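Local coordinates for protein GCN5-related N-acetyltransferase (Brucella melitensis biovar Abortus 2308, PDB 3TCV) that probably transfers an acetyl group from acetyl-CoA to an amino group, possibly the N-terminal amine of proteins, at residues Q52-E57 with F100-D105; L150-V155 with S211-L216; Y220-A225 with Q240-L245. All coordinates share one frame; numbering follows the deposited sequence.

Interaction 1: residues Q52-E57 with F100-D105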
ATOM      1  N   GLN B  52      -8.068  29.428   9.103  1.00 29.11           N
ATOM      2  CA  GLN B  52      -8.054  30.827   9.553  1.00 29.91           C
ATOM      3  C   GLN B  52      -6.683  31.219  10.101  1.00 30.13           C
ATOM      4  O   GLN B  52      -6.176  32.289   9.795  1.00 29.10           O
ATOM      5  CB  GLN B  52      -9.160  31.079  10.599  1.00 30.91           C
ATOM      6  N   LYS B  53      -6.061  30.334  10.876  1.00 30.41           N
ATOM      7  CA  LYS B  53      -4.762  30.642  11.457  1.00 31.14           C
ATOM      8  C   LYS B  53      -3.613  30.601  10.440  1.00 29.16           C
ATOM      9  O   LYS B  53      -2.737  31.463  10.450  1.00 28.99           O
ATOM     10  CB  LYS B  53      -4.459  29.709  12.620  1.00 33.08           C
ATOM     11  CG  LYS B  53      -3.260  30.159  13.437  1.00 35.70           C
ATOM     12  CD  LYS B  53      -3.137  29.396  14.744  1.00 38.81           C
ATOM     13  CE  LYS B  53      -1.908  29.843  15.527  1.00 40.97           C
ATOM     14  NZ  LYS B  53      -1.897  29.202  16.870  1.00 42.17           N
ATOM     15  N   HIS B  54      -3.617  29.594   9.571  1.00 26.34           N
ATOM     16  CA  HIS B  54      -2.460  29.319   8.709  1.00 24.75           C
ATOM     17  C   HIS B  54      -2.637  29.665   7.260  1.00 24.20           C
ATOM     18  O   HIS B  54      -1.654  29.686   6.521  1.00 24.48           O
ATOM     19  CB  HIS B  54      -2.079  27.834   8.813  1.00 23.57           C
ATOM     20  CG  HIS B  54      -1.839  27.367  10.208  1.00 23.26           C
ATOM     21  ND1 HIS B  54      -2.498  26.322  10.750  1.00 23.41           N
ATOM     22  CD2 HIS B  54      -0.973  27.834  11.193  1.00 23.83           C
ATOM     23  CE1 HIS B  54      -2.072  26.126  12.009  1.00 22.84           C
ATOM     24  NE2 HIS B  54      -1.138  27.046  12.284  1.00 23.74           N
ATOM     25  N   GLY B  55      -3.861  29.964   6.834  1.00 24.29           N
ATOM     26  CA  GLY B  55      -4.169  30.108   5.415  1.00 23.68           C
ATOM     27  C   GLY B  55      -3.348  31.130   4.665  1.00 23.40           C
ATOM     28  O   GLY B  55      -2.807  30.842   3.596  1.00 22.33           O
ATOM     29  N   ASP B  56      -3.269  32.348   5.204  1.00 23.97           N
ATOM     30  CA  ASP B  56      -2.554  33.410   4.509  1.00 23.63           C
ATOM     31  C   ASP B  56      -1.067  33.125   4.360  1.00 22.98           C
ATOM     32  O   ASP B  56      -0.512  33.266   3.262  1.00 22.22           O
ATOM     33  CB  ASP B  56      -2.781  34.756   5.190  1.00 25.13           C
ATOM     34  CG  ASP B  56      -4.240  35.219   5.095  1.00 25.93           C
ATOM     35  OD1 ASP B  56      -5.047  34.611   4.336  1.00 26.14           O
ATOM     36  OD2 ASP B  56      -4.586  36.193   5.787  1.00 25.95           O
ATOM     37  N   GLU B  57      -0.422  32.721   5.452  1.00 22.54           N
ATOM     38  CA  GLU B  57       1.006  32.473   5.420  1.00 22.47           C
ATOM     39  C   GLU B  57       1.322  31.202   4.634  1.00 21.05           C
ATOM     40  O   GLU B  57       2.341  31.145   3.969  1.00 21.09           O
ATOM     41  CB  GLU B  57       1.612  32.430   6.834  1.00 23.62           C
ATOM     42  CG  GLU B  57       1.590  33.781   7.535  1.00 25.47           C
ATOM     43  CD  GLU B  57       2.172  33.763   8.942  1.00 26.85           C
ATOM     44  OE1 GLU B  57       2.723  32.737   9.390  1.00 26.05           O
ATOM     45  OE2 GLU B  57       2.070  34.809   9.632  1.00 30.42           O
ATOM     46  N   PHE B 100      -3.197  16.803   8.652  1.00 18.82           N
ATOM     47  CA  PHE B 100      -2.280  17.867   8.277  1.00 18.50           C
ATOM     48  C   PHE B 100      -1.834  18.733   9.419  1.00 19.15           C
ATOM     49  O   PHE B 100      -2.617  19.057  10.323  1.00 19.47           O
ATOM     50  CB  PHE B 100      -2.896  18.769   7.188  1.00 18.85           C
ATOM     51  CG  PHE B 100      -2.841  18.182   5.813  1.00 18.57           C
ATOM     52  CD1 PHE B 100      -1.755  18.431   4.976  1.00 18.42           C
ATOM     53  CD2 PHE B 100      -3.877  17.401   5.339  1.00 18.77           C
ATOM     54  CE1 PHE B 100      -1.704  17.905   3.701  1.00 18.38           C
ATOM     55  CE2 PHE B 100      -3.834  16.865   4.063  1.00 18.76           C
ATOM     56  CZ  PHE B 100      -2.748  17.125   3.238  1.00 18.86           C
ATOM     57  N   PHE B 101      -0.568  19.139   9.322  1.00 18.82           N
ATOM     58  CA  PHE B 101       0.056  20.095  10.220  1.00 19.24           C
ATOM     59  C   PHE B 101       0.727  21.202   9.438  1.00 19.36           C
ATOM     60  O   PHE B 101       1.425  20.943   8.443  1.00 18.32           O
ATOM     61  CB  PHE B 101       1.115  19.394  11.084  1.00 19.52           C
ATOM     62  CG  PHE B 101       0.528  18.420  12.053  1.00 20.18           C
ATOM     63  CD1 PHE B 101       0.425  18.746  13.406  1.00 20.67           C
ATOM     64  CD2 PHE B 101       0.029  17.191  11.621  1.00 20.16           C
ATOM     65  CE1 PHE B 101      -0.177  17.867  14.302  1.00 20.85           C
ATOM     66  CE2 PHE B 101      -0.565  16.311  12.521  1.00 20.31           C
ATOM     67  CZ  PHE B 101      -0.663  16.647  13.855  1.00 20.66           C
ATOM     68  N   ALA B 102       0.561  22.433   9.904  1.00 19.69           N
ATOM     69  CA  ALA B 102       1.369  23.535   9.410  1.00 20.27           C
ATOM     70  C   ALA B 102       2.736  23.411  10.034  1.00 20.84           C
ATOM     71  O   ALA B 102       2.855  23.069  11.231  1.00 21.44           O
ATOM     72  CB  ALA B 102       0.751  24.880   9.766  1.00 21.11           C
ATOM     73  N   VAL B 103       3.764  23.724   9.246  1.00 20.74           N
ATOM     74  CA  VAL B 103       5.147  23.692   9.703  1.00 21.15           C
ATOM     75  C   VAL B 103       5.589  25.150   9.825  1.00 22.07           C
ATOM     76  O   VAL B 103       5.707  25.862   8.815  1.00 21.89           O
ATOM     77  CB  VAL B 103       6.075  22.940   8.719  1.00 20.64           C
ATOM     78  CG1 VAL B 103       7.491  22.843   9.273  1.00 20.30           C
ATOM     79  CG2 VAL B 103       5.527  21.548   8.414  1.00 19.89           C
ATOM     80  N   ILE B 104       5.808  25.585  11.064  1.00 23.10           N
ATOM     81  CA  ILE B 104       6.137  26.978  11.367  1.00 24.38           C
ATOM     82  C   ILE B 104       7.632  27.156  11.626  1.00 24.46           C
ATOM     83  O   ILE B 104       8.197  26.535  12.505  1.00 25.08           O
ATOM     84  CB  ILE B 104       5.332  27.495  12.580  1.00 25.90           C
ATOM     85  CG1 ILE B 104       3.835  27.593  12.232  1.00 26.95           C
ATOM     86  CG2 ILE B 104       5.808  28.883  12.986  1.00 25.94           C
ATOM     87  CD1 ILE B 104       2.909  26.743  13.073  1.00 28.39           C
ATOM     88  N   ASP B 105       8.268  28.011  10.850  1.00 25.30           N
ATOM     89  CA  ASP B 105       9.675  28.320  11.049  1.00 26.11           C
ATOM     90  C   ASP B 105       9.792  29.256  12.247  1.00 27.44           C
ATOM     91  O   ASP B 105       9.280  30.385  12.212  1.00 27.48           O
ATOM     92  CB  ASP B 105      10.240  29.000   9.800  1.00 26.66           C
ATOM     93  CG  ASP B 105      11.655  29.518   9.995  1.00 27.41           C
ATOM     94  OD1 ASP B 105      12.550  28.700  10.313  1.00 28.32           O
ATOM     95  OD2 ASP B 105      11.864  30.740   9.810  1.00 28.16           O
TER
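The methyl of Ala-102 sits over the centre of one face of the His-54 imidazole, and this small CH-pi contact joins helix 51-61 to strand 99-105. Helix 51-61 packs here on one face of the mixed sheet of the GNAT fold; Phe-101 points to the other face, toward helix 142-158. The geometry is close to ideal: CB of Ala-102 stands 3.5 Å from the centroid of the His-54 ring, and the line between them leans only 6° from the ring normal. All five ring atoms are therefore almost equally far from the methyl, from 3.6 Å between CG of His-54 and CB of Ala-102 to 3.8 Å between NE2 of His-54 and CB of Ala-102. The ring reaches the strand because CG lies anti to the carbonyl carbon and beside the backbone N (chi1 -54°). Behind it, on the opposite face, sits CB of Lys-53, so the imidazole is held between a methyl of the sheet and a methylene of its own helix.

Both ring nitrogens of His-54 find hydrogen-bonding partners outside the two segments: ND1 the backbone N of Asn-50, NE2 the carboxylate oxygen OE1 of Glu-47 on the adjacent strand 44-48. The two bonds, one to each ring nitrogen, set how the ring is turned, while Ala-102 CB and Lys-53 CB limit its tilt. The carboxylate would probably also polarise the imidazole. Two residues along from Ala-102, Ile-104 crosses the His-54 side chain at about a right angle, and CD1 of Ile-104 comes to 4.1 Å from NE2 of His-54.

Interaction 2: residues L150-V155 with S211-L216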
ATOM      1  N   LEU B 150      10.153  15.384  14.626  1.00 18.84           N
ATOM      2  CA  LEU B 150       9.057  15.493  15.578  1.00 18.99           C
ATOM      3  C   LEU B 150       7.921  14.488  15.304  1.00 18.98           C
ATOM      4  O   LEU B 150       7.348  13.936  16.233  1.00 19.79           O
ATOM      5  CB  LEU B 150       8.532  16.922  15.642  1.00 19.34           C
ATOM      6  CG  LEU B 150       9.446  17.967  16.298  1.00 20.03           C
ATOM      7  CD1 LEU B 150       8.901  19.360  16.003  1.00 19.89           C
ATOM      8  CD2 LEU B 150       9.638  17.724  17.802  1.00 20.79           C
ATOM      9  N   PHE B 151       7.593  14.247  14.034  1.00 18.35           N
ATOM     10  CA  PHE B 151       6.638  13.211  13.694  1.00 18.16           C
ATOM     11  C   PHE B 151       7.170  11.820  14.056  1.00 18.30           C
ATOM     12  O   PHE B 151       6.438  11.000  14.619  1.00 18.54           O
ATOM     13  CB  PHE B 151       6.333  13.236  12.192  1.00 17.70           C
ATOM     14  CG  PHE B 151       5.141  14.077  11.783  1.00 17.73           C
ATOM     15  CD1 PHE B 151       4.504  14.967  12.650  1.00 18.22           C
ATOM     16  CD2 PHE B 151       4.681  14.003  10.459  1.00 17.48           C
ATOM     17  CE1 PHE B 151       3.408  15.709  12.210  1.00 18.39           C
ATOM     18  CE2 PHE B 151       3.596  14.749  10.024  1.00 17.69           C
ATOM     19  CZ  PHE B 151       2.970  15.608  10.909  1.00 18.06           C
ATOM     20  N   MET B 152       8.435  11.554  13.722  1.00 18.39           N
ATOM     21  CA  MET B 152       9.004  10.225  13.927  1.00 18.73           C
ATOM     22  C   MET B 152       9.019   9.891  15.420  1.00 18.91           C
ATOM     23  O   MET B 152       8.662   8.781  15.855  1.00 18.29           O
ATOM     24  CB  MET B 152      10.407  10.133  13.348  1.00 19.36           C
ATOM     25  CG  MET B 152      10.898   8.692  13.259  1.00 19.66           C
ATOM     26  SD  MET B 152      12.165   8.440  12.012  1.00 22.25           S
ATOM     27  CE  MET B 152      13.488   9.358  12.718  1.00 19.12           C
ATOM     28  N   GLN B 153       9.412  10.884  16.204  1.00 18.91           N
ATOM     29  CA  GLN B 153       9.453  10.738  17.656  1.00 19.63           C
ATOM     30  C   GLN B 153       8.072  10.442  18.244  1.00 19.76           C
ATOM     31  O   GLN B 153       7.923   9.591  19.123  1.00 19.60           O
ATOM     32  CB  GLN B 153       9.980  12.022  18.269  1.00 20.09           C
ATOM     33  CG  GLN B 153      10.223  11.910  19.757  1.00 20.89           C
ATOM     34  CD  GLN B 153      11.005  13.078  20.281  1.00 21.93           C
ATOM     35  OE1 GLN B 153      12.100  12.905  20.841  1.00 23.04           O
ATOM     36  NE2 GLN B 153      10.478  14.273  20.082  1.00 21.89           N
ATOM     37  N   TYR B 154       7.070  11.167  17.753  1.00 20.22           N
ATOM     38  CA  TYR B 154       5.692  11.016  18.225  1.00 20.67           C
ATOM     39  C   TYR B 154       5.160   9.624  17.908  1.00 20.46           C
ATOM     40  O   TYR B 154       4.579   8.954  18.772  1.00 20.64           O
ATOM     41  CB  TYR B 154       4.837  12.081  17.575  1.00 20.93           C
ATOM     42  CG  TYR B 154       3.363  11.992  17.870  1.00 21.83           C
ATOM     43  CD1 TYR B 154       2.876  12.056  19.180  1.00 22.62           C
ATOM     44  CD2 TYR B 154       2.439  11.888  16.823  1.00 22.19           C
ATOM     45  CE1 TYR B 154       1.500  12.006  19.434  1.00 22.95           C
ATOM     46  CE2 TYR B 154       1.080  11.831  17.067  1.00 22.36           C
ATOM     47  CZ  TYR B 154       0.614  11.892  18.366  1.00 22.76           C
ATOM     48  OH  TYR B 154      -0.751  11.831  18.546  1.00 23.42           O
ATOM     49  N   VAL B 155       5.416   9.206  16.674  1.00 19.14           N
ATOM     50  CA  VAL B 155       4.973   7.924  16.153  1.00 19.44           C
ATOM     51  C   VAL B 155       5.551   6.760  16.972  1.00 19.15           C
ATOM     52  O   VAL B 155       4.822   5.822  17.308  1.00 19.29           O
ATOM     53  CB  VAL B 155       5.296   7.850  14.636  1.00 19.04           C
ATOM     54  CG1 VAL B 155       5.353   6.430  14.119  1.00 18.74           C
ATOM     55  CG2 VAL B 155       4.292   8.737  13.863  1.00 18.72           C
ATOM     56  N   SER B 211      12.487  -1.076  15.801  1.00 17.40           N
ATOM     57  CA  SER B 211      13.824  -1.536  16.222  1.00 17.98           C
ATOM     58  C   SER B 211      14.978  -0.652  15.713  1.00 17.83           C
ATOM     59  O   SER B 211      16.089  -0.692  16.265  1.00 18.60           O
ATOM     60  CB  SER B 211      14.043  -2.979  15.770  1.00 18.49           C
ATOM     61  OG  SER B 211      13.948  -3.093  14.363  1.00 19.41           O
ATOM     62  N   GLU B 212      14.708   0.135  14.668  1.00 17.53           N
ATOM     63  CA  GLU B 212      15.674   1.058  14.063  1.00 17.21           C
ATOM     64  C   GLU B 212      15.646   2.460  14.667  1.00 17.46           C
ATOM     65  O   GLU B 212      16.599   3.237  14.503  1.00 17.61           O
ATOM     66  CB  GLU B 212      15.423   1.125  12.556  1.00 17.30           C
ATOM     67  CG  GLU B 212      15.745  -0.227  11.913  1.00 16.94           C
ATOM     68  CD  GLU B 212      15.310  -0.332  10.470  1.00 17.17           C
ATOM     69  OE1 GLU B 212      14.407   0.412  10.025  1.00 16.67           O
ATOM     70  OE2 GLU B 212      15.874  -1.182   9.777  1.00 17.50           O
ATOM     71  N   TRP B 213      14.561   2.769  15.362  1.00 17.47           N
ATOM     72  CA  TRP B 213      14.305   4.122  15.857  1.00 17.71           C
ATOM     73  C   TRP B 213      15.310   4.565  16.909  1.00 18.05           C
ATOM     74  O   TRP B 213      15.802   5.677  16.833  1.00 17.87           O
ATOM     75  CB  TRP B 213      12.862   4.232  16.359  1.00 17.91           C
ATOM     76  CG  TRP B 213      12.600   5.351  17.323  1.00 18.50           C
ATOM     77  CD1 TRP B 213      12.135   5.236  18.633  1.00 19.17           C
ATOM     78  CD2 TRP B 213      12.761   6.799  17.101  1.00 19.04           C
ATOM     79  NE1 TRP B 213      11.995   6.464  19.208  1.00 19.24           N
ATOM     80  CE2 TRP B 213      12.353   7.446  18.344  1.00 19.22           C
ATOM     81  CE3 TRP B 213      13.187   7.584  16.048  1.00 18.89           C
ATOM     82  CZ2 TRP B 213      12.383   8.822  18.500  1.00 19.62           C
ATOM     83  CZ3 TRP B 213      13.210   8.980  16.216  1.00 19.67           C
ATOM     84  CH2 TRP B 213      12.821   9.577  17.424  1.00 19.80           C
ATOM     85  N   PRO B 214      15.664   3.692  17.871  1.00 18.33           N
ATOM     86  CA  PRO B 214      16.526   4.254  18.937  1.00 18.29           C
ATOM     87  C   PRO B 214      17.880   4.804  18.452  1.00 18.61           C
ATOM     88  O   PRO B 214      18.316   5.867  18.910  1.00 18.99           O
ATOM     89  CB  PRO B 214      16.676   3.089  19.919  1.00 18.61           C
ATOM     90  CG  PRO B 214      15.460   2.264  19.722  1.00 18.47           C
ATOM     91  CD  PRO B 214      15.208   2.339  18.214  1.00 18.29           C
ATOM     92  N   ALA B 215      18.522   4.124  17.508  1.00 18.76           N
ATOM     93  CA  ALA B 215      19.797   4.611  16.969  1.00 18.74           C
ATOM     94  C   ALA B 215      19.576   5.865  16.132  1.00 18.90           C
ATOM     95  O   ALA B 215      20.386   6.799  16.170  1.00 19.36           O
ATOM     96  CB  ALA B 215      20.502   3.526  16.161  1.00 18.61           C
ATOM     97  N   LEU B 216      18.478   5.902  15.381  1.00 18.62           N
ATOM     98  CA  LEU B 216      18.151   7.107  14.645  1.00 19.36           C
ATOM     99  C   LEU B 216      17.929   8.294  15.569  1.00 19.15           C
ATOM    100  O   LEU B 216      18.456   9.377  15.313  1.00 18.77           O
ATOM    101  CB  LEU B 216      16.936   6.885  13.750  1.00 19.73           C
ATOM    102  CG  LEU B 216      17.274   6.107  12.500  1.00 20.26           C
ATOM    103  CD1 LEU B 216      15.958   5.809  11.774  1.00 20.51           C
ATOM    104  CD2 LEU B 216      18.249   6.879  11.590  1.00 20.26           C
TER
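A Met-aromatic contact between Met-152 and Trp-213 fastens helix 213-224, which follows the last strand of the sheet, against helix 142-158 of the GNAT fold, with the indole of Trp-213 reaching from one helix to the other. Trp-213 carries CG anti to its backbone N (chi1 159°), which sends the six-membered ring out to helix 142-158. There its outer carbons meet two successive residues. Met-152 serves CE3 and CZ3: its chain runs extended to SD and then bends at chi3 (67°), bringing the terminal methyl CE back to the edge of the indole, near the ring plane and 3.5 Å from CZ3 of Trp-213. The sulfur itself stands further off and oblique, with SD of Met-152 5.3 Å from the centroid of the six-membered ring.

Gln-153 takes the neighbouring carbons. CA of Gln-153 lies 3.6 Å from CH2 of Trp-213, and its CB and CG follow along CH2 and CZ2, so the aliphatic part of the glutamine does the packing; its amide plane is turned 82° from the indole. NE1 of Trp-213 bonds to OD1 of Asp-157, further along helix 142-158, and Phe-156 of that helix stacks with the indole. One turn on from Trp-213, Leu-216 extends the apolar patch, its CB 4.4 Å from CE of Met-152.

Interaction 3: residues Y220-A225 with Q240-L245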
ATOM      1  N   TYR B 220      19.835  11.963  15.201  1.00 20.56           N
ATOM      2  CA  TYR B 220      19.115  13.204  14.957  1.00 20.36           C
ATOM      3  C   TYR B 220      19.370  14.204  16.096  1.00 21.17           C
ATOM      4  O   TYR B 220      19.558  15.388  15.848  1.00 20.48           O
ATOM      5  CB  TYR B 220      17.627  12.963  14.886  1.00 19.97           C
ATOM      6  CG  TYR B 220      17.037  12.536  13.542  1.00 19.31           C
ATOM      7  CD1 TYR B 220      16.272  13.426  12.767  1.00 18.85           C
ATOM      8  CD2 TYR B 220      17.169  11.223  13.076  1.00 19.71           C
ATOM      9  CE1 TYR B 220      15.685  13.008  11.559  1.00 18.73           C
ATOM     10  CE2 TYR B 220      16.607  10.824  11.883  1.00 19.22           C
ATOM     11  CZ  TYR B 220      15.869  11.710  11.121  1.00 18.96           C
ATOM     12  OH  TYR B 220      15.278  11.247   9.949  1.00 19.01           O
ATOM     13  N   GLN B 221      19.292  13.712  17.330  1.00 22.75           N
ATOM     14  CA  GLN B 221      19.476  14.590  18.500  1.00 24.89           C
ATOM     15  C   GLN B 221      20.863  15.209  18.449  1.00 25.02           C
ATOM     16  O   GLN B 221      21.027  16.384  18.740  1.00 26.26           O
ATOM     17  CB  GLN B 221      19.274  13.821  19.810  1.00 27.01           C
ATOM     18  CG  GLN B 221      17.813  13.702  20.218  1.00 27.90           C
ATOM     19  CD  GLN B 221      17.597  12.815  21.437  1.00 30.12           C
ATOM     20  OE1 GLN B 221      18.342  11.867  21.678  1.00 32.50           O
ATOM     21  NE2 GLN B 221      16.539  13.103  22.184  1.00 32.37           N
ATOM     22  N   ALA B 222      21.855  14.429  18.055  1.00 24.94           N
ATOM     23  CA  ALA B 222      23.227  14.925  17.954  1.00 25.35           C
ATOM     24  C   ALA B 222      23.330  15.982  16.851  1.00 24.59           C
ATOM     25  O   ALA B 222      23.931  17.030  17.045  1.00 25.21           O
ATOM     26  CB  ALA B 222      24.192  13.775  17.692  1.00 25.33           C
ATOM     27  N   TRP B 223      22.699  15.716  15.705  1.00 22.70           N
ATOM     28  CA  TRP B 223      22.738  16.623  14.561  1.00 21.79           C
ATOM     29  C   TRP B 223      22.010  17.927  14.806  1.00 22.14           C
ATOM     30  O   TRP B 223      22.466  18.985  14.360  1.00 22.59           O
ATOM     31  CB  TRP B 223      22.175  15.929  13.291  1.00 20.35           C
ATOM     32  CG  TRP B 223      22.370  16.798  12.077  1.00 20.08           C
ATOM     33  CD1 TRP B 223      23.515  16.926  11.297  1.00 20.38           C
ATOM     34  CD2 TRP B 223      21.434  17.773  11.517  1.00 19.74           C
ATOM     35  NE1 TRP B 223      23.343  17.857  10.327  1.00 20.26           N
ATOM     36  CE2 TRP B 223      22.120  18.390  10.389  1.00 20.06           C
ATOM     37  CE3 TRP B 223      20.130  18.157  11.802  1.00 19.24           C
ATOM     38  CZ2 TRP B 223      21.517  19.347   9.601  1.00 20.25           C
ATOM     39  CZ3 TRP B 223      19.546  19.136  11.015  1.00 19.24           C
ATOM     40  CH2 TRP B 223      20.222  19.710   9.932  1.00 19.56           C
ATOM     41  N   LEU B 224      20.884  17.862  15.518  1.00 22.37           N
ATOM     42  CA  LEU B 224      20.068  19.029  15.805  1.00 22.91           C
ATOM     43  C   LEU B 224      20.640  19.893  16.930  1.00 24.87           C
ATOM     44  O   LEU B 224      20.232  21.025  17.080  1.00 25.10           O
ATOM     45  CB  LEU B 224      18.655  18.613  16.193  1.00 22.55           C
ATOM     46  CG  LEU B 224      17.808  18.045  15.048  1.00 21.32           C
ATOM     47  CD1 LEU B 224      16.562  17.405  15.613  1.00 21.66           C
ATOM     48  CD2 LEU B 224      17.403  19.099  14.029  1.00 20.65           C
ATOM     49  N   ALA B 225      21.571  19.355  17.702  1.00 27.00           N
ATOM     50  CA  ALA B 225      22.138  20.095  18.825  1.00 29.77           C
ATOM     51  C   ALA B 225      22.765  21.409  18.342  1.00 31.46           C
ATOM     52  O   ALA B 225      23.403  21.446  17.290  1.00 30.51           O
ATOM     53  CB  ALA B 225      23.169  19.239  19.547  1.00 31.60           C
ATOM     54  N   GLN B 240      23.896  12.046   7.895  1.00 18.31           N
ATOM     55  CA  GLN B 240      24.465  10.755   7.514  1.00 18.36           C
ATOM     56  C   GLN B 240      25.759  10.448   8.274  1.00 18.19           C
ATOM     57  O   GLN B 240      26.009   9.303   8.661  1.00 17.72           O
ATOM     58  CB  GLN B 240      24.716  10.670   6.003  1.00 19.38           C
ATOM     59  CG  GLN B 240      25.291   9.352   5.508  1.00 20.15           C
ATOM     60  CD  GLN B 240      24.320   8.189   5.564  1.00 20.73           C
ATOM     61  OE1 GLN B 240      23.297   8.203   4.889  1.00 22.21           O
ATOM     62  NE2 GLN B 240      24.626   7.182   6.372  1.00 20.68           N
ATOM     63  N   GLU B 241      26.576  11.471   8.490  1.00 18.25           N
ATOM     64  CA  GLU B 241      27.803  11.299   9.271  1.00 18.45           C
ATOM     65  C   GLU B 241      27.501  10.851  10.708  1.00 18.27           C
ATOM     66  O   GLU B 241      28.116   9.921  11.196  1.00 18.38           O
ATOM     67  CB  GLU B 241      28.663  12.561   9.230  1.00 19.03           C
ATOM     68  CG  GLU B 241      29.378  12.713   7.898  1.00 19.64           C
ATOM     69  CD  GLU B 241      29.970  14.094   7.644  1.00 20.64           C
ATOM     70  OE1 GLU B 241      29.696  15.050   8.398  1.00 20.69           O
ATOM     71  OE2 GLU B 241      30.715  14.224   6.656  1.00 21.57           O
ATOM     72  N   PHE B 242      26.546  11.488  11.373  1.00 18.12           N
ATOM     73  CA  PHE B 242      26.171  11.072  12.732  1.00 18.55           C
ATOM     74  C   PHE B 242      25.596   9.646  12.768  1.00 18.41           C
ATOM     75  O   PHE B 242      25.878   8.869  13.670  1.00 18.85           O
ATOM     76  CB  PHE B 242      25.183  12.062  13.349  1.00 18.83           C
ATOM     77  CG  PHE B 242      25.838  13.285  13.938  1.00 19.90           C
ATOM     78  CD1 PHE B 242      26.623  13.177  15.095  1.00 21.30           C
ATOM     79  CD2 PHE B 242      25.675  14.543  13.364  1.00 20.23           C
ATOM     80  CE1 PHE B 242      27.250  14.306  15.651  1.00 22.65           C
ATOM     81  CE2 PHE B 242      26.294  15.659  13.926  1.00 21.43           C
ATOM     82  CZ  PHE B 242      27.052  15.539  15.071  1.00 22.58           C
ATOM     83  N   ARG B 243      24.797   9.298  11.765  1.00 17.99           N
ATOM     84  CA  ARG B 243      24.251   7.956  11.699  1.00 18.22           C
ATOM     85  C   ARG B 243      25.378   6.938  11.511  1.00 18.41           C
ATOM     86  O   ARG B 243      25.377   5.863  12.120  1.00 18.64           O
ATOM     87  CB  ARG B 243      23.177   7.866  10.575  1.00 18.26           C
ATOM     88  CG  ARG B 243      21.884   8.626  10.898  1.00 18.14           C
ATOM     89  CD  ARG B 243      20.920   8.763   9.713  1.00 18.50           C
ATOM     90  NE  ARG B 243      20.912   7.500   8.966  1.00 19.36           N
ATOM     91  CZ  ARG B 243      21.173   7.372   7.667  1.00 19.80           C
ATOM     92  NH1 ARG B 243      21.218   6.149   7.152  1.00 20.66           N
ATOM     93  NH2 ARG B 243      21.354   8.441   6.879  1.00 19.72           N
ATOM     94  N   ASP B 244      26.358   7.277  10.672  1.00 18.33           N
ATOM     95  CA  ASP B 244      27.520   6.415  10.480  1.00 18.90           C
ATOM     96  C   ASP B 244      28.279   6.205  11.787  1.00 19.55           C
ATOM     97  O   ASP B 244      28.805   5.125  12.043  1.00 20.22           O
ATOM     98  CB  ASP B 244      28.508   7.055   9.499  1.00 18.89           C
ATOM     99  CG  ASP B 244      28.154   6.837   8.039  1.00 19.07           C
ATOM    100  OD1 ASP B 244      27.112   6.212   7.729  1.00 19.21           O
ATOM    101  OD2 ASP B 244      28.998   7.282   7.214  1.00 19.18           O
ATOM    102  N   LEU B 245      28.378   7.261  12.580  1.00 20.07           N
ATOM    103  CA  LEU B 245      29.145   7.218  13.819  1.00 21.56           C
ATOM    104  C   LEU B 245      28.510   6.330  14.885  1.00 23.01           C
ATOM    105  O   LEU B 245      29.220   5.721  15.679  1.00 24.23           O
ATOM    106  CB  LEU B 245      29.375   8.621  14.369  1.00 21.56           C
ATOM    107  CG  LEU B 245      30.349   9.517  13.595  1.00 21.84           C
ATOM    108  CD1 LEU B 245      30.227  10.963  14.068  1.00 22.42           C
ATOM    109  CD2 LEU B 245      31.777   8.983  13.691  1.00 22.57           C
TER
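Phe-242 meets Ala-222 and Trp-223 in a helix-helix contact at the C-terminal end of this GNAT-fold chain, where helix 239-245, after a long, mostly loop connection, packs across helix 213-224, the helix that follows the last strand of the sheet. With CG anti to the carbonyl carbon and beside the backbone N (chi1 -82°), CB of Phe-242 directs the ring at the other helix. From there the ring can be followed outward. CG lies at the limit of contact with CB of Ala-222, and beyond it the two sides of the ring part company. CD1 comes to 3.6 Å from CB of Ala-222, and CE1 stays beside the same methyl, which sits over one face of the ring, offset toward its rim, in a CH-pi contact 27° off the ring normal. Along the other half of the ring, CD2 is 3.8 Å from CB of Trp-223, and CE2 is 3.7 Å from CA of Trp-223. The tip, CZ, approaches the backbone of Ala-222, 4.0 Å from its carbonyl O. One face of the phenyl thus lies over the backbone from Ala-222 to Trp-223, with the N of Trp-223 on the same face as the alanine methyl.

The Trp-223 side chain crosses that of Phe-242 at about a right angle and receives CD2 of Phe-242 at its ring edge, in plane. Its own nitrogen, NE1, turns to OE1 of Gln-235 in the connection, while Arg-181 makes a cation-pi contact with the ring. Within helix 239-245, NE2 of Gln-240 gives a hydrogen bond of 3.0 Å to OD1 of Asp-244, reaching that oxygen from above the carboxylate plane.

Interaction 1 lies across the chain's centre from interaction 2, their own centres about 24 Å apart, yet the two are in touch: CD2 of Phe-101 is 3.4 Å from CZ of Phe-151, an edge-to-face pair linking strand 99-105 to helix 142-158. Interactions 2 and 3 share helix 213-224 and are closer, about 13 Å between centres. There CE of Met-152 packs 3.5 Å from CE2 of Tyr-220, and CD2 of Leu-216 lies 3.8 Å from CD of Arg-243. Helix 213-224 therefore has helix 142-158 and helix 239-245 as neighbours. Interactions 1 and 3 do not meet; their nearest atoms are about 11 Å apart.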